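Local coordinates for protein peptidoglycan D,D-transpeptidase MrdA (Pseudomonas aeruginosa, PDB 7KIS) that probably cross-links peptidoglycan in the bacterial cell wall as a penicillin-binding transpeptidase, and is seen here with a diazabicyclooctane inhibitor bound, at residues I207-Y221 with R238-S250. Residues are numbered along the deposited sequence; the frame is centred on the assembly and turned at random.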
# COMPACT_ATOMS: atom_id res chain seq x y z
N ILE A 207 -15.42 -1.12 -0.39
CA ILE A 207 -15.91 -2.47 -0.11
C ILE A 207 -17.39 -2.62 -0.47
O ILE A 207 -17.82 -3.69 -0.92
CB ILE A 207 -15.64 -2.83 1.36
CG1 ILE A 207 -14.14 -2.97 1.61
CG2 ILE A 207 -16.36 -4.12 1.75
CD1 ILE A 207 -13.54 -4.21 0.99
N GLU A 208 -18.18 -1.56 -0.28
CA GLU A 208 -19.61 -1.64 -0.58
C GLU A 208 -19.84 -2.04 -2.03
O GLU A 208 -20.78 -2.79 -2.34
CB GLU A 208 -20.29 -0.30 -0.29
CG GLU A 208 -20.19 0.14 1.16
CD GLU A 208 -21.35 -0.36 2.01
OE1 GLU A 208 -21.54 -1.60 2.09
OE2 GLU A 208 -22.07 0.47 2.59
N ARG A 209 -19.01 -1.53 -2.95
CA ARG A 209 -19.16 -1.84 -4.36
C ARG A 209 -18.56 -3.20 -4.72
O ARG A 209 -19.23 -4.04 -5.33
CB ARG A 209 -18.52 -0.74 -5.20
CG ARG A 209 -18.94 -0.77 -6.65
CD ARG A 209 -17.85 -0.18 -7.50
NE ARG A 209 -18.36 0.78 -8.46
CZ ARG A 209 -18.55 0.52 -9.75
NH1 ARG A 209 -18.24 -0.68 -10.23
NH2 ARG A 209 -19.02 1.45 -10.56
N PHE A 210 -17.28 -3.41 -4.39
CA PHE A 210 -16.59 -4.65 -4.76
C PHE A 210 -17.38 -5.88 -4.35
O PHE A 210 -17.46 -6.86 -5.09
CB PHE A 210 -15.19 -4.68 -4.14
CG PHE A 210 -14.25 -5.66 -4.79
CD1 PHE A 210 -14.31 -7.01 -4.48
CD2 PHE A 210 -13.30 -5.23 -5.70
CE1 PHE A 210 -13.45 -7.91 -5.08
CE2 PHE A 210 -12.43 -6.13 -6.29
CZ PHE A 210 -12.51 -7.47 -5.98
N TYR A 211 -17.97 -5.84 -3.16
CA TYR A 211 -18.79 -6.93 -2.65
C TYR A 211 -20.27 -6.56 -2.62
O TYR A 211 -21.01 -7.00 -1.73
CB TYR A 211 -18.32 -7.35 -1.26
CG TYR A 211 -16.97 -8.02 -1.24
CD1 TYR A 211 -16.78 -9.27 -1.83
CD2 TYR A 211 -15.88 -7.41 -0.64
CE1 TYR A 211 -15.55 -9.89 -1.81
CE2 TYR A 211 -14.64 -8.02 -0.61
CZ TYR A 211 -14.48 -9.26 -1.21
OH TYR A 211 -13.25 -9.88 -1.19
N GLU A 212 -20.71 -5.74 -3.57
CA GLU A 212 -22.12 -5.36 -3.64
C GLU A 212 -23.01 -6.59 -3.82
O GLU A 212 -24.10 -6.67 -3.23
CB GLU A 212 -22.34 -4.36 -4.77
CG GLU A 212 -23.80 -4.10 -5.09
CD GLU A 212 -24.54 -3.40 -3.96
OE1 GLU A 212 -23.98 -2.44 -3.39
OE2 GLU A 212 -25.67 -3.82 -3.64
N SER A 213 -22.57 -7.54 -4.64
CA SER A 213 -23.34 -8.77 -4.83
C SER A 213 -23.60 -9.47 -3.50
O SER A 213 -24.75 -9.76 -3.16
CB SER A 213 -22.59 -9.70 -5.79
OG SER A 213 -21.95 -8.97 -6.82
N GLU A 214 -22.54 -9.73 -2.74
CA GLU A 214 -22.69 -10.46 -1.48
C GLU A 214 -23.44 -9.63 -0.44
O GLU A 214 -24.27 -10.17 0.31
CB GLU A 214 -21.32 -10.87 -0.94
CG GLU A 214 -20.59 -11.89 -1.80
CD GLU A 214 -19.96 -11.28 -3.05
OE1 GLU A 214 -19.96 -10.04 -3.17
OE2 GLU A 214 -19.47 -12.05 -3.90
N LEU A 215 -23.18 -8.32 -0.39
CA LEU A 215 -23.84 -7.47 0.59
C LEU A 215 -25.31 -7.24 0.27
O LEU A 215 -26.07 -6.85 1.16
CB LEU A 215 -23.12 -6.12 0.69
CG LEU A 215 -21.77 -6.10 1.42
CD1 LEU A 215 -21.04 -4.80 1.14
CD2 LEU A 215 -21.96 -6.31 2.91
N HIS A 216 -25.73 -7.47 -0.97
CA HIS A 216 -27.11 -7.18 -1.36
C HIS A 216 -28.06 -8.25 -0.83
O HIS A 216 -28.81 -8.02 0.12
CB HIS A 216 -27.20 -7.06 -2.89
CG HIS A 216 -28.58 -6.74 -3.38
ND1 HIS A 216 -29.27 -7.58 -4.23
CD2 HIS A 216 -29.39 -5.68 -3.15
CE1 HIS A 216 -30.45 -7.05 -4.50
NE2 HIS A 216 -30.55 -5.90 -3.86
N GLY A 217 -28.03 -9.43 -1.44
CA GLY A 217 -28.90 -10.52 -1.05
C GLY A 217 -29.95 -10.82 -2.11
O GLY A 217 -29.81 -10.50 -3.29
N THR A 218 -31.04 -11.44 -1.65
CA THR A 218 -32.15 -11.81 -2.51
C THR A 218 -33.43 -11.24 -1.94
O THR A 218 -33.58 -11.11 -0.72
CB THR A 218 -32.27 -13.33 -2.67
OG1 THR A 218 -32.42 -13.93 -1.37
CG2 THR A 218 -31.04 -13.90 -3.36
N VAL A 219 -34.37 -10.91 -2.82
CA VAL A 219 -35.64 -10.33 -2.41
C VAL A 219 -36.62 -11.43 -2.04
O VAL A 219 -36.52 -12.57 -2.50
CB VAL A 219 -36.23 -9.42 -3.51
CG1 VAL A 219 -35.59 -8.05 -3.48
CG2 VAL A 219 -36.07 -10.07 -4.87
N GLY A 220 -37.59 -11.07 -1.21
CA GLY A 220 -38.72 -11.91 -0.90
C GLY A 220 -40.00 -11.42 -1.56
O GLY A 220 -40.00 -10.48 -2.35
N TYR A 221 -41.10 -12.10 -1.22
CA TYR A 221 -42.39 -11.78 -1.82
C TYR A 221 -43.50 -12.01 -0.81
O TYR A 221 -43.56 -13.09 -0.20
CB TYR A 221 -42.63 -12.61 -3.09
CG TYR A 221 -41.69 -12.28 -4.22
CD1 TYR A 221 -40.56 -13.05 -4.46
CD2 TYR A 221 -41.92 -11.18 -5.04
CE1 TYR A 221 -39.69 -12.75 -5.50
CE2 TYR A 221 -41.06 -10.87 -6.08
CZ TYR A 221 -39.95 -11.66 -6.30
OH TYR A 221 -39.09 -11.35 -7.33
N ARG A 238 -45.38 -15.85 2.85
CA ARG A 238 -44.32 -14.85 2.78
C ARG A 238 -42.96 -15.49 2.55
O ARG A 238 -42.35 -16.03 3.47
CB ARG A 238 -44.28 -14.01 4.07
CG ARG A 238 -43.34 -12.82 4.02
CD ARG A 238 -43.00 -12.31 5.42
NE ARG A 238 -42.93 -10.85 5.48
CZ ARG A 238 -41.80 -10.15 5.47
NH1 ARG A 238 -40.63 -10.77 5.40
NH2 ARG A 238 -41.83 -8.83 5.53
N THR A 239 -42.48 -15.43 1.31
CA THR A 239 -41.11 -15.82 1.02
C THR A 239 -40.17 -14.79 1.65
O THR A 239 -40.22 -13.60 1.30
CB THR A 239 -40.87 -15.91 -0.48
OG1 THR A 239 -41.52 -17.08 -1.00
CG2 THR A 239 -39.39 -15.98 -0.80
N ASP A 240 -39.35 -15.24 2.59
CA ASP A 240 -38.64 -14.15 3.25
C ASP A 240 -37.31 -13.86 2.55
O ASP A 240 -36.61 -14.79 2.14
CB ASP A 240 -38.38 -14.49 4.72
CG ASP A 240 -39.53 -14.07 5.61
OD1 ASP A 240 -39.75 -12.85 5.76
OD2 ASP A 240 -40.22 -14.96 6.15
N PRO A 241 -36.95 -12.59 2.40
CA PRO A 241 -35.70 -12.25 1.73
C PRO A 241 -34.50 -12.67 2.56
O PRO A 241 -34.47 -12.49 3.78
CB PRO A 241 -35.77 -10.73 1.58
CG PRO A 241 -36.66 -10.29 2.70
CD PRO A 241 -37.67 -11.39 2.88
N ILE A 242 -33.49 -13.22 1.89
CA ILE A 242 -32.26 -13.61 2.56
C ILE A 242 -31.38 -12.37 2.67
O ILE A 242 -31.00 -11.80 1.64
CB ILE A 242 -31.55 -14.76 1.83
CG1 ILE A 242 -32.56 -15.83 1.41
CG2 ILE A 242 -30.49 -15.39 2.72
CD1 ILE A 242 -32.09 -16.69 0.24
N PRO A 243 -31.04 -11.93 3.88
CA PRO A 243 -30.25 -10.70 4.03
C PRO A 243 -28.87 -10.84 3.41
O PRO A 243 -28.35 -11.94 3.23
CB PRO A 243 -30.17 -10.51 5.55
CG PRO A 243 -30.41 -11.87 6.12
CD PRO A 243 -31.37 -12.54 5.18
N GLY A 244 -28.30 -9.69 3.06
CA GLY A 244 -26.99 -9.70 2.43
C GLY A 244 -25.94 -10.31 3.33
O GLY A 244 -26.06 -10.32 4.55
N LYS A 245 -24.88 -10.83 2.70
CA LYS A 245 -23.83 -11.48 3.46
C LYS A 245 -23.03 -10.45 4.24
O LYS A 245 -22.73 -9.36 3.74
CB LYS A 245 -22.91 -12.27 2.53
CG LYS A 245 -23.49 -13.58 2.03
CD LYS A 245 -22.53 -14.27 1.08
CE LYS A 245 -23.27 -15.10 0.04
NZ LYS A 245 -22.38 -15.53 -1.07
N ASP A 246 -22.69 -10.79 5.47
CA ASP A 246 -21.95 -9.90 6.34
C ASP A 246 -20.45 -10.07 6.11
O ASP A 246 -19.96 -11.19 5.93
CB ASP A 246 -22.30 -10.17 7.80
CG ASP A 246 -23.80 -10.19 8.04
OD1 ASP A 246 -24.52 -9.47 7.32
OD2 ASP A 246 -24.26 -10.92 8.94
N ILE A 247 -19.74 -8.95 6.11
CA ILE A 247 -18.32 -8.92 5.80
C ILE A 247 -17.56 -8.44 7.03
O ILE A 247 -17.94 -7.43 7.64
CB ILE A 247 -18.02 -8.00 4.59
CG1 ILE A 247 -18.73 -8.53 3.35
CG2 ILE A 247 -16.52 -7.90 4.35
CD1 ILE A 247 -18.56 -7.63 2.17
N VAL A 248 -16.51 -9.16 7.38
CA VAL A 248 -15.60 -8.77 8.45
C VAL A 248 -14.33 -8.26 7.78
O VAL A 248 -13.70 -8.98 7.00
CB VAL A 248 -15.30 -9.94 9.39
CG1 VAL A 248 -14.63 -9.44 10.66
CG2 VAL A 248 -16.58 -10.70 9.72
N LEU A 249 -13.95 -7.03 8.09
CA LEU A 249 -12.78 -6.45 7.45
C LEU A 249 -11.53 -6.79 8.24
O LEU A 249 -11.57 -7.06 9.45
CB LEU A 249 -12.92 -4.94 7.32
CG LEU A 249 -14.10 -4.39 6.52
CD1 LEU A 249 -14.15 -2.88 6.65
CD2 LEU A 249 -14.02 -4.81 5.07
N SER A 250 -10.39 -6.76 7.55
CA SER A 250 -9.11 -7.00 8.18
C SER A 250 -8.62 -5.81 8.98
O SER A 250 -7.75 -5.97 9.84
CB SER A 250 -8.06 -7.38 7.14
OG SER A 250 -8.62 -8.20 6.13
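I207 and L249 pass alongside one another, heading opposite ways, with I207 CG1 3.9 Å from L249 CD2. They lie at one end of an antiparallel pairing between the chain of 207-221 and the returning chain of 238-250. The segment 207-221 belongs to the region assigned to the dimerisation domain, and 238-250 pairs with it; both are far from the inhibitor site. Strand 247-249 runs in a mixed sheet between strands 71-72 and 481-484, and the helices 206-210 and 212-216 lie against it.

Y211 crosses I247 at a slant. Its CB is 3.4 Å from I247 CD1, while its hydroxyl reaches D417. E214 contributes both its O and its aliphatic CB and CG. The O accepts a hydrogen bond from K245 N, bent to 155° at the hydrogen. The K245 side chain leaves beside that carbonyl and crosses the aliphatic part of E214. Their charged ends stay apart, with E214 OE2 5.3 Å from K245 NZ. L215 lies across I247, nearly perpendicular. I247 CG1 is anti to its carbonyl carbon (chi1 -62°), and the extended chain beyond carries CD1 to L215 CG and the Y211 CB. I247 CD1 packs against Y211 and L215, with I207 CG2 more loosely at its side.

G217 is the first residue after the helix and has a positive phi; no side chain stands between it and the 242-244 backbone. A weak, nearly straight bond from T218 N to I242 O follows. T218 OG1 sits beside I242 CG1 and CD1. G220, which has no side chain, lies against the P241 ring; P241 CB is 3.3 Å from G220 N. Y221 and T239 form a hydrogen-bonded antiparallel pair: Y221 N gives to T239 O at 3.1 Å, and T239 N returns a bond to Y221 O at 3.0 Å.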